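Local coordinates for protein SxtG (PDB 6U1R) that is an amidinotransferase of the saxitoxin biosynthetic pathway, probably transferring an amidino group by way of a covalent amidino-enzyme intermediate, at residues Val72-Thr76 with Gly77-Tyr81; Ala149-Asp153 with Arg154-Phe158; Arg164-Leu167 with Lys168-Phe171. All coordinates share one frame; numbering follows the deposited sequence. Where two conformers were deposited one is given.

Overall arrangement
The three contacts follow in series along the chain, each a local interaction within one continuous run of residues. Contact 1 lies in the loop between helices 63-72 and 83-102, contact 2 in the loop between strand 145-148 and helix 164-172, and contact 3 on that helix. Contacts 1 and 2 have centres 16 Å apart and meet where N155 ND2 approaches T76 O, a probable hydrogen bond of 3.1 Å. Contact 3 is centred 20 Å from contact 2 and 30 Å from contact 1. Contacts 2 and 3 both touch the second subunit, so the chain from strand 145-148 through helix 164-172 runs from beside the predicted active-site residues D215 and H264 to the subunit interface.

Contact 1: residues Val72-Thr76 with Gly77-Tyr81; sequences VLFET and GGIPY
F74 and I79 meet across the turn at E75-T76 through an aliphatic-aromatic contact. I79 CG1 comes within 3.6 Å of F74 CD1 and lies over one face of the ring, 4.0 Å from its centroid and 29° off the normal, a CH-pi arrangement. I79 CD1 reaches farther over the same ring and stands 4.1 Å above the plane of F74, over its centre. The I79 branch gets there because CG1 lies beside the backbone N and anti to the carbonyl carbon (chi1 -52°), while CG2 is anti to the backbone N.

The polar part runs through water rather than directly: no hydrogen bond joins 72-76 to 77-81. One water accepts from T76 N at 2.8 Å and donates to G77 O at 3.0 Å, bridging the inside of the bend. The chain reverses at E75-T76, and G77 and G78 start the returning limb; both have positive phi, with backbone angles that leave no room for a CB beside the preceding carbonyl O.

Further bonds tie the bend to its surroundings: G78 N donates to S128 OG, and backbone bonds link F74 with L53 and I79 with L50. The whole is a surface loop that reverses at E75-T76 and returns through G77-G78, in which a hydrophobic pair and a bridging water join the two limbs of the connection between helix 63-72 and helix 83-102.

Contact 2: residues Ala149-Asp153 with Arg154-Phe158; sequences APMAD and RNRYF
D153 OD1 takes the N-H of N155 at 2.9 Å to N155 N, met on the anti side of the carboxylate and 22° out of its plane; this is an Asx turn. D153 O takes R156 N, also 2.9 Å, with the donor well above the carbonyl plane, and closes a second turn round the same residues. CG of D153 stands anti to the backbone N (chi1 -170°), which turns the carboxylate forward to the N-H of N155. A water accepts from R154 N at 2.7 Å and donates to A152 O at 3.3 Å, spanning the start of the short 3-10 segment.

R156 passes beside D153, CG to CG 3.8 Å, but the carboxylate does not pair with the guanidinium: D153 OD2 is 5.4 Å from R156 NE and bonds instead to N57. Farther out the arginine bends at chi3 (74°), presenting one guanidinium face to M151, whose CE sits 3.5 Å above the plane, offset toward the rim.

Salt bridges from R156 NH2 to E159 and D137 fix the guanidinium with that face toward M151 CE. Between nearest side-chain atoms M151 is about 4 Å from D215, and R156 is equally near H264, both predicted active-site residues. The charge of R156 is thus met by E159 and D137 rather than by D153, and from this position it may influence the electrostatics of the site.

Contact 3: residues Arg164-Leu167 with Lys168-Phe171; sequences RDLL and KEYF
The Y170 ring leans obliquely against the backbone of the preceding turn, meeting L166 O and L167 CA, with its CD2 3.3 Å from L166 O. L166 and Y170 run side by side in the same direction, L166 CB 4.3 Å from Y170 CE2. A second flat group, the guanidinium of R164, has L167 CD1 in plane at its edge.

Four i to i+4 backbone bonds connect 164-167 to 168-171, the shortest being F171 N to L167 O at 2.8 Å. In K168, chi1 (-71°) puts CG 3.4 Å from R164 O, and the bend at chi3 (-63°) brings CE back to 3.7 Å from that same R164 oxygen. A water donates to E169 OE1 at 2.8 Å and weakly to D165 O.

The polar ends turn outward: within the chain R164 forms a salt bridge to E148, E169 one to R108, and Y170 OH a hydrogen bond to E39, while R164 NH1 bonds K182 O and K168 NZ bonds F210 O of the second subunit. Helix 164-172 is the helical limb of a beta-alpha-beta unit, with L167 and Y170 packed on strand 145-148, L167 and F171 on strand 176-179, and L166 on strand 106-109.

Contact 1: residues Val72-Thr76 with Gly77-Tyr81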
ATOM      1  N   VAL A  72      17.690  20.972  18.431  1.00 24.72           N
ATOM      2  CA  VAL A  72      16.829  21.563  17.408  1.00 23.80           C
ATOM      3  C   VAL A  72      15.610  20.693  17.153  1.00 21.48           C
ATOM      4  O   VAL A  72      14.481  21.192  17.060  1.00 22.86           O
ATOM      5  CB  VAL A  72      17.645  21.759  16.108  1.00 27.09           C
ATOM      6  CG1 VAL A  72      16.728  21.943  14.893  1.00 33.36           C
ATOM      7  CG2 VAL A  72      18.596  22.919  16.247  1.00 32.57           C
ATOM      8  N   LEU A  73      15.832  19.394  16.987  1.00 20.60           N
ATOM      9  CA  LEU A  73      14.809  18.438  16.611  1.00 19.58           C
ATOM     10  C   LEU A  73      14.234  17.788  17.852  1.00 19.78           C
ATOM     11  O   LEU A  73      14.973  17.426  18.771  1.00 20.25           O
ATOM     12  CB  LEU A  73      15.399  17.348  15.716  1.00 21.31           C
ATOM     13  CG  LEU A  73      16.185  17.818  14.495  1.00 22.90           C
ATOM     14  CD1 LEU A  73      16.752  16.617  13.741  1.00 23.89           C
ATOM     15  CD2 LEU A  73      15.294  18.643  13.598  1.00 22.28           C
ATOM     16  N   PHE A  74      12.920  17.612  17.864  1.00 18.93           N
ATOM     17  CA  PHE A  74      12.248  17.026  19.011  1.00 16.84           C
ATOM     18  C   PHE A  74      11.881  15.566  18.737  1.00 20.02           C
ATOM     19  O   PHE A  74      11.935  15.072  17.601  1.00 18.03           O
ATOM     20  CB  PHE A  74      11.028  17.876  19.384  1.00 16.93           C
ATOM     21  CG  PHE A  74      11.380  19.123  20.168  1.00 16.85           C
ATOM     22  CD1 PHE A  74      12.201  20.104  19.632  1.00 19.13           C
ATOM     23  CD2 PHE A  74      10.878  19.314  21.441  1.00 17.52           C
ATOM     24  CE1 PHE A  74      12.523  21.253  20.358  1.00 19.65           C
ATOM     25  CE2 PHE A  74      11.195  20.447  22.171  1.00 16.83           C
ATOM     26  CZ  PHE A  74      12.010  21.422  21.628  1.00 18.16           C
ATOM     27  N   GLU A  75      11.483  14.883  19.820  1.00 19.44           N
ATOM     28  CA  GLU A  75      11.361  13.419  19.864  0.68 20.04           C
ATOM     29  C   GLU A  75      10.448  12.874  18.775  1.00 19.81           C
ATOM     30  O   GLU A  75      10.779  11.924  18.055  1.00 21.11           O
ATOM     31  CB  GLU A  75      10.798  12.993  21.225  0.68 20.31           C
ATOM     32  CG  GLU A  75      11.712  13.183  22.438  0.68 22.34           C
ATOM     33  CD  GLU A  75      11.669  14.582  23.078  0.68 20.49           C
ATOM     34  OE1 GLU A  75      11.002  15.514  22.553  0.68 18.63           O
ATOM     35  OE2 GLU A  75      12.317  14.736  24.140  0.68 19.38           O
ATOM     36  N   THR A  76       9.226  13.411  18.705  1.00 18.52           N
ATOM     37  CA  THR A  76       8.226  12.870  17.788  1.00 18.62           C
ATOM     38  C   THR A  76       7.599  13.968  16.940  1.00 17.08           C
ATOM     39  O   THR A  76       6.459  13.834  16.492  1.00 16.61           O
ATOM     40  CB  THR A  76       7.130  12.093  18.524  1.00 20.48           C
ATOM     41  OG1 THR A  76       6.413  12.971  19.412  1.00 18.97           O
ATOM     42  CG2 THR A  76       7.730  10.916  19.325  1.00 20.70           C
ATOM     43  N   GLY A  77       8.346  15.039  16.686  1.00 16.70           N
ATOM     44  CA  GLY A  77       7.860  16.113  15.846  1.00 16.84           C
ATOM     45  C   GLY A  77       7.070  17.161  16.607  1.00 16.16           C
ATOM     46  O   GLY A  77       7.262  17.341  17.818  1.00 17.54           O
ATOM     47  N   GLY A  78       6.177  17.857  15.912  1.00 16.06           N
ATOM     48  CA  GLY A  78       5.354  18.881  16.523  1.00 16.22           C
ATOM     49  C   GLY A  78       5.941  20.273  16.514  1.00 16.54           C
ATOM     50  O   GLY A  78       5.311  21.197  17.055  1.00 18.77           O
ATOM     51  N   ILE A  79       7.100  20.467  15.897  1.00 16.80           N
ATOM     52  CA  ILE A  79       7.783  21.755  15.851  1.00 16.79           C
ATOM     53  C   ILE A  79       7.826  22.213  14.394  1.00 18.52           C
ATOM     54  O   ILE A  79       8.390  21.513  13.547  1.00 17.18           O
ATOM     55  CB  ILE A  79       9.210  21.673  16.418  1.00 18.49           C
ATOM     56  CG1 ILE A  79       9.224  21.040  17.817  1.00 18.51           C
ATOM     57  CG2 ILE A  79       9.857  23.074  16.430  1.00 19.42           C
ATOM     58  CD1 ILE A  79       8.513  21.873  18.872  1.00 19.98           C
ATOM     59  N   PRO A  80       7.309  23.395  14.047  1.00 18.33           N
ATOM     60  CA  PRO A  80       7.400  23.851  12.651  1.00 16.47           C
ATOM     61  C   PRO A  80       8.809  24.305  12.284  1.00 16.98           C
ATOM     62  O   PRO A  80       9.610  24.702  13.128  1.00 17.27           O
ATOM     63  CB  PRO A  80       6.414  25.025  12.600  1.00 19.38           C
ATOM     64  CG  PRO A  80       6.497  25.610  13.985  1.00 22.60           C
ATOM     65  CD  PRO A  80       6.625  24.387  14.898  1.00 20.83           C
ATOM     66  N   TYR A  81       9.111  24.246  10.987  1.00 17.14           N
ATOM     67  CA  TYR A  81      10.265  24.981  10.493  1.00 17.89           C
ATOM     68  C   TYR A  81      10.068  26.466  10.785  1.00 18.64           C
ATOM     69  O   TYR A  81       8.935  26.964  10.715  1.00 18.19           O
ATOM     70  CB  TYR A  81      10.450  24.791   8.984  1.00 17.18           C
ATOM     71  CG  TYR A  81      11.268  23.582   8.590  1.00 15.72           C
ATOM     72  CD1 TYR A  81      10.676  22.340   8.475  1.00 14.52           C
ATOM     73  CD2 TYR A  81      12.639  23.691   8.325  1.00 17.02           C
ATOM     74  CE1 TYR A  81      11.414  21.225   8.117  1.00 16.15           C
ATOM     75  CE2 TYR A  81      13.386  22.585   7.962  1.00 17.56           C
ATOM     76  CZ  TYR A  81      12.765  21.346   7.851  1.00 15.97           C
ATOM     77  OH  TYR A  81      13.477  20.225   7.492  1.00 16.44           O
TER
HETATM   78  O   HOH W   1       8.348  15.709  20.072  1.00 16.69           O

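Contact 2: residues Ala149-Asp153 with Arg154-Phe158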
ATOM      1  N   ALA A 149       5.836   4.046  -1.473  1.00 11.23           N
ATOM      2  CA  ALA A 149       6.832   3.361  -0.667  1.00 10.60           C
ATOM      3  C   ALA A 149       6.310   3.041   0.735  1.00 12.68           C
ATOM      4  O   ALA A 149       5.568   3.831   1.334  1.00 12.42           O
ATOM      5  CB  ALA A 149       8.079   4.219  -0.547  1.00 11.71           C
ATOM      6  N   PRO A 150       6.734   1.907   1.304  1.00 11.75           N
ATOM      7  CA  PRO A 150       6.409   1.608   2.708  1.00 12.86           C
ATOM      8  C   PRO A 150       7.450   2.217   3.632  1.00 11.83           C
ATOM      9  O   PRO A 150       8.449   1.567   3.944  1.00 13.13           O
ATOM     10  CB  PRO A 150       6.435   0.077   2.747  1.00 11.96           C
ATOM     11  CG  PRO A 150       7.510  -0.292   1.717  1.00 13.45           C
ATOM     12  CD  PRO A 150       7.501   0.818   0.669  1.00 12.50           C
ATOM     13  N   MET A 151       7.250   3.460   4.044  1.00 12.39           N
ATOM     14  CA  MET A 151       8.328   4.219   4.659  1.00 12.16           C
ATOM     15  C   MET A 151       8.492   3.904   6.142  1.00 12.41           C
ATOM     16  O   MET A 151       7.509   3.757   6.882  1.00 12.71           O
ATOM     17  CB  MET A 151       8.078   5.715   4.451  1.00 12.97           C
ATOM     18  CG  MET A 151       8.011   6.097   2.956  1.00 13.74           C
ATOM     19  SD  MET A 151       7.746   7.878   2.689  1.00 13.34           S
ATOM     20  CE  MET A 151       9.389   8.542   2.960  1.00 14.50           C
ATOM     21  N   ALA A 152       9.754   3.813   6.576  1.00 11.41           N
ATOM     22  CA  ALA A 152      10.053   3.441   7.966  1.00 14.41           C
ATOM     23  C   ALA A 152       9.827   4.579   8.954  1.00 15.33           C
ATOM     24  O   ALA A 152       9.654   4.321  10.158  1.00 13.64           O
ATOM     25  CB  ALA A 152      11.501   2.955   8.081  1.00 14.78           C
ATOM     26  N   ASP A 153       9.824   5.825   8.484  1.00 14.05           N
ATOM     27  CA  ASP A 153       9.690   6.977   9.371  1.00 14.44           C
ATOM     28  C   ASP A 153       8.215   7.216   9.695  1.00 14.95           C
ATOM     29  O   ASP A 153       7.425   7.621   8.829  1.00 13.89           O
ATOM     30  CB  ASP A 153      10.345   8.196   8.728  1.00 12.97           C
ATOM     31  CG  ASP A 153      10.465   9.367   9.690  1.00 17.64           C
ATOM     32  OD1 ASP A 153       9.570   9.513  10.547  1.00 15.72           O
ATOM     33  OD2 ASP A 153      11.448  10.131   9.585  1.00 19.42           O
ATOM     34  N   ARG A 154       7.843   6.941  10.953  1.00 14.60           N
ATOM     35  CA  ARG A 154       6.473   7.118  11.415  1.00 15.12           C
ATOM     36  C   ARG A 154       5.906   8.492  11.081  1.00 13.34           C
ATOM     37  O   ARG A 154       4.730   8.608  10.750  1.00 12.44           O
ATOM     38  CB  ARG A 154       6.409   6.896  12.931  1.00 14.61           C
ATOM     39  CG  ARG A 154       6.626   5.462  13.369  1.00 13.36           C
ATOM     40  CD  ARG A 154       6.871   5.429  14.870  1.00 14.24           C
ATOM     41  NE  ARG A 154       6.883   4.068  15.400  1.00 14.75           N
ATOM     42  CZ  ARG A 154       7.433   3.726  16.561  1.00 17.77           C
ATOM     43  NH1 ARG A 154       8.035   4.654  17.321  1.00 17.75           N
ATOM     44  NH2 ARG A 154       7.371   2.463  16.972  1.00 17.73           N
ATOM     45  N   ASN A 155       6.706   9.554  11.198  1.00 12.93           N
ATOM     46  CA  ASN A 155       6.158  10.881  10.936  1.00 14.69           C
ATOM     47  C   ASN A 155       5.786  11.084   9.475  1.00 14.63           C
ATOM     48  O   ASN A 155       5.082  12.047   9.156  1.00 14.54           O
ATOM     49  CB  ASN A 155       7.148  11.952  11.369  1.00 14.75           C
ATOM     50  CG  ASN A 155       7.363  11.966  12.858  1.00 15.92           C
ATOM     51  OD1 ASN A 155       8.161  11.195  13.374  1.00 17.81           O
ATOM     52  ND2 ASN A 155       6.625  12.831  13.571  1.00 17.74           N
ATOM     53  N   ARG A 156       6.257  10.219   8.579  1.00 14.16           N
ATOM     54  CA  ARG A 156       5.969  10.337   7.153  1.00 13.60           C
ATOM     55  C   ARG A 156       4.862   9.391   6.686  1.00 13.27           C
ATOM     56  O   ARG A 156       4.646   9.254   5.485  1.00 12.35           O
ATOM     57  CB  ARG A 156       7.272  10.110   6.363  1.00 13.27           C
ATOM     58  CG  ARG A 156       8.444  10.929   6.909  1.00 14.05           C
ATOM     59  CD  ARG A 156       9.671  10.866   6.015  1.00 14.98           C
ATOM     60  NE  ARG A 156       9.511  11.650   4.792  1.00 13.25           N
ATOM     61  CZ  ARG A 156      10.483  11.867   3.913  1.00 15.01           C
ATOM     62  NH1 ARG A 156      11.687  11.361   4.120  1.00 12.86           N
ATOM     63  NH2 ARG A 156      10.251  12.622   2.843  1.00 14.67           N
ATOM     64  N   TYR A 157       4.103   8.804   7.621  1.00 13.44           N
ATOM     65  CA  TYR A 157       3.093   7.788   7.316  1.00 12.87           C
ATOM     66  C   TYR A 157       2.047   8.276   6.322  1.00 12.10           C
ATOM     67  O   TYR A 157       1.488   7.474   5.559  1.00 14.50           O
ATOM     68  CB  TYR A 157       2.379   7.406   8.608  1.00 14.47           C
ATOM     69  CG  TYR A 157       1.954   5.958   8.779  1.00 14.69           C
ATOM     70  CD1 TYR A 157       2.869   4.923   8.686  1.00 13.83           C
ATOM     71  CD2 TYR A 157       0.653   5.650   9.134  1.00 16.15           C
ATOM     72  CE1 TYR A 157       2.481   3.615   8.913  1.00 14.22           C
ATOM     73  CE2 TYR A 157       0.255   4.368   9.363  1.00 16.17           C
ATOM     74  CZ  TYR A 157       1.172   3.348   9.267  1.00 16.11           C
ATOM     75  OH  TYR A 157       0.718   2.066   9.510  1.00 16.76           O
ATOM     76  N   PHE A 158       1.716   9.563   6.359  1.00 12.98           N
ATOM     77  CA  PHE A 158       0.669  10.134   5.523  1.00 11.94           C
ATOM     78  C   PHE A 158       1.224  11.154   4.539  1.00 12.80           C
ATOM     79  O   PHE A 158       0.489  12.024   4.052  1.00 12.13           O
ATOM     80  CB  PHE A 158      -0.421  10.757   6.400  1.00 14.94           C
ATOM     81  CG  PHE A 158      -1.188   9.742   7.190  1.00 15.49           C
ATOM     82  CD1 PHE A 158      -2.047   8.874   6.547  1.00 16.03           C
ATOM     83  CD2 PHE A 158      -1.021   9.620   8.565  1.00 13.70           C
ATOM     84  CE1 PHE A 158      -2.752   7.912   7.239  1.00 16.18           C
ATOM     85  CE2 PHE A 158      -1.724   8.639   9.267  1.00 15.10           C
ATOM     86  CZ  PHE A 158      -2.585   7.792   8.604  1.00 14.80           C
TER
HETATM   87  O   HOH W   2       9.606   6.187  12.864  1.00 23.80           O

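Contact 3: residues Arg164-Leu167 with Lys168-Phe171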
ATOM      1  N   ARG A 164      -2.354  13.214  -3.637  1.00 14.28           N
ATOM      2  CA  ARG A 164      -3.419  12.330  -4.101  1.00 15.49           C
ATOM      3  C   ARG A 164      -4.269  12.961  -5.206  1.00 16.75           C
ATOM      4  O   ARG A 164      -4.797  12.236  -6.059  1.00 15.58           O
ATOM      5  CB  ARG A 164      -4.291  11.901  -2.918  1.00 15.68           C
ATOM      6  CG  ARG A 164      -3.672  10.764  -2.080  1.00 17.13           C
ATOM      7  CD  ARG A 164      -3.376   9.490  -2.910  1.00 19.08           C
ATOM      8  NE  ARG A 164      -2.626   8.462  -2.156  1.00 17.11           N
ATOM      9  CZ  ARG A 164      -3.186   7.718  -1.216  1.00 17.03           C
ATOM     10  NH1 ARG A 164      -4.456   7.912  -0.909  1.00 16.34           N
ATOM     11  NH2 ARG A 164      -2.497   6.795  -0.580  1.00 17.05           N
ATOM     12  N   ASP A 165      -4.429  14.284  -5.221  1.00 17.99           N
ATOM     13  CA  ASP A 165      -5.099  14.917  -6.357  1.00 17.11           C
ATOM     14  C   ASP A 165      -4.394  14.570  -7.666  1.00 17.79           C
ATOM     15  O   ASP A 165      -5.039  14.224  -8.664  1.00 17.54           O
ATOM     16  CB  ASP A 165      -5.134  16.437  -6.183  1.00 21.91           C
ATOM     17  CG  ASP A 165      -6.153  16.898  -5.164  1.00 28.02           C
ATOM     18  OD1 ASP A 165      -7.148  16.184  -4.932  1.00 29.80           O
ATOM     19  OD2 ASP A 165      -5.963  17.999  -4.606  1.00 31.53           O
ATOM     20  N   LEU A 166      -3.064  14.700  -7.686  1.00 17.64           N
ATOM     21  CA  LEU A 166      -2.298  14.390  -8.884  1.00 17.13           C
ATOM     22  C   LEU A 166      -2.367  12.903  -9.221  1.00 17.77           C
ATOM     23  O   LEU A 166      -2.554  12.528 -10.387  1.00 15.51           O
ATOM     24  CB  LEU A 166      -0.847  14.841  -8.686  1.00 17.64           C
ATOM     25  CG  LEU A 166      -0.619  16.347  -8.838  1.00 18.02           C
ATOM     26  CD1 LEU A 166       0.711  16.741  -8.220  1.00 19.93           C
ATOM     27  CD2 LEU A 166      -0.704  16.768 -10.319  1.00 22.30           C
ATOM     28  N   LEU A 167      -2.207  12.040  -8.216  1.00 16.34           N
ATOM     29  CA  LEU A 167      -2.244  10.601  -8.460  1.00 16.46           C
ATOM     30  C   LEU A 167      -3.577  10.162  -9.066  1.00 15.16           C
ATOM     31  O   LEU A 167      -3.603   9.370 -10.016  1.00 15.31           O
ATOM     32  CB  LEU A 167      -1.950   9.857  -7.149  1.00 16.66           C
ATOM     33  CG  LEU A 167      -0.510  10.071  -6.620  1.00 18.06           C
ATOM     34  CD1 LEU A 167      -0.351   9.744  -5.120  1.00 19.60           C
ATOM     35  CD2 LEU A 167       0.461   9.242  -7.409  1.00 21.88           C
ATOM     36  N   LYS A 168      -4.700  10.659  -8.534  1.00 16.66           N
ATOM     37  CA  LYS A 168      -5.991  10.264  -9.092  1.00 17.20           C
ATOM     38  C   LYS A 168      -6.156  10.790 -10.522  1.00 17.83           C
ATOM     39  O   LYS A 168      -6.707  10.093 -11.374  1.00 18.38           O
ATOM     40  CB  LYS A 168      -7.130  10.728  -8.163  1.00 18.00           C
ATOM     41  CG  LYS A 168      -7.186   9.922  -6.858  1.00 18.20           C
ATOM     42  CD  LYS A 168      -8.411  10.233  -5.974  1.00 18.12           C
ATOM     43  CE  LYS A 168      -8.407  11.671  -5.492  1.00 17.53           C
ATOM     44  NZ  LYS A 168      -9.256  11.893  -4.283  1.00 18.12           N
ATOM     45  N   GLU A 169      -5.645  11.996 -10.809  1.00 17.64           N
ATOM     46  CA  GLU A 169      -5.629  12.500 -12.182  1.00 19.33           C
ATOM     47  C   GLU A 169      -4.862  11.558 -13.104  1.00 18.89           C
ATOM     48  O   GLU A 169      -5.344  11.193 -14.182  1.00 17.75           O
ATOM     49  CB  GLU A 169      -5.008  13.902 -12.230  1.00 19.36           C
ATOM     50  CG  GLU A 169      -4.773  14.421 -13.665  1.00 19.94           C
ATOM     51  CD  GLU A 169      -3.978  15.707 -13.733  1.00 19.89           C
ATOM     52  OE1 GLU A 169      -4.147  16.572 -12.845  1.00 20.68           O
ATOM     53  OE2 GLU A 169      -3.185  15.830 -14.702  1.00 21.23           O
ATOM     54  N   TYR A 170      -3.645  11.168 -12.706  1.00 17.53           N
ATOM     55  CA  TYR A 170      -2.847  10.281 -13.547  1.00 16.91           C
ATOM     56  C   TYR A 170      -3.511   8.919 -13.709  1.00 17.96           C
ATOM     57  O   TYR A 170      -3.458   8.313 -14.786  1.00 17.34           O
ATOM     58  CB  TYR A 170      -1.446  10.121 -12.953  1.00 16.03           C
ATOM     59  CG  TYR A 170      -0.594  11.365 -12.963  1.00 16.70           C
ATOM     60  CD1 TYR A 170      -0.602  12.249 -14.038  1.00 17.66           C
ATOM     61  CD2 TYR A 170       0.263  11.637 -11.904  1.00 16.66           C
ATOM     62  CE1 TYR A 170       0.206  13.392 -14.028  1.00 19.40           C
ATOM     63  CE2 TYR A 170       1.063  12.754 -11.894  1.00 16.79           C
ATOM     64  CZ  TYR A 170       1.040  13.624 -12.954  1.00 16.64           C
ATOM     65  OH  TYR A 170       1.852  14.734 -12.899  1.00 16.52           O
ATOM     66  N   PHE A 171      -4.111   8.394 -12.641  1.00 17.15           N
ATOM     67  CA  PHE A 171      -4.796   7.113 -12.752  1.00 17.91           C
ATOM     68  C   PHE A 171      -5.960   7.197 -13.735  1.00 21.45           C
ATOM     69  O   PHE A 171      -6.199   6.257 -14.508  1.00 21.46           O
ATOM     70  CB  PHE A 171      -5.299   6.653 -11.380  1.00 19.58           C
ATOM     71  CG  PHE A 171      -6.010   5.328 -11.431  1.00 21.69           C
ATOM     72  CD1 PHE A 171      -5.297   4.142 -11.481  1.00 22.02           C
ATOM     73  CD2 PHE A 171      -7.393   5.273 -11.477  1.00 24.86           C
ATOM     74  CE1 PHE A 171      -5.962   2.921 -11.568  1.00 23.89           C
ATOM     75  CE2 PHE A 171      -8.045   4.057 -11.546  1.00 25.96           C
ATOM     76  CZ  PHE A 171      -7.328   2.892 -11.601  1.00 23.62           C
TER
HETATM   77  O   HOH W   3      -4.840  16.994 -10.213  1.00 27.78           O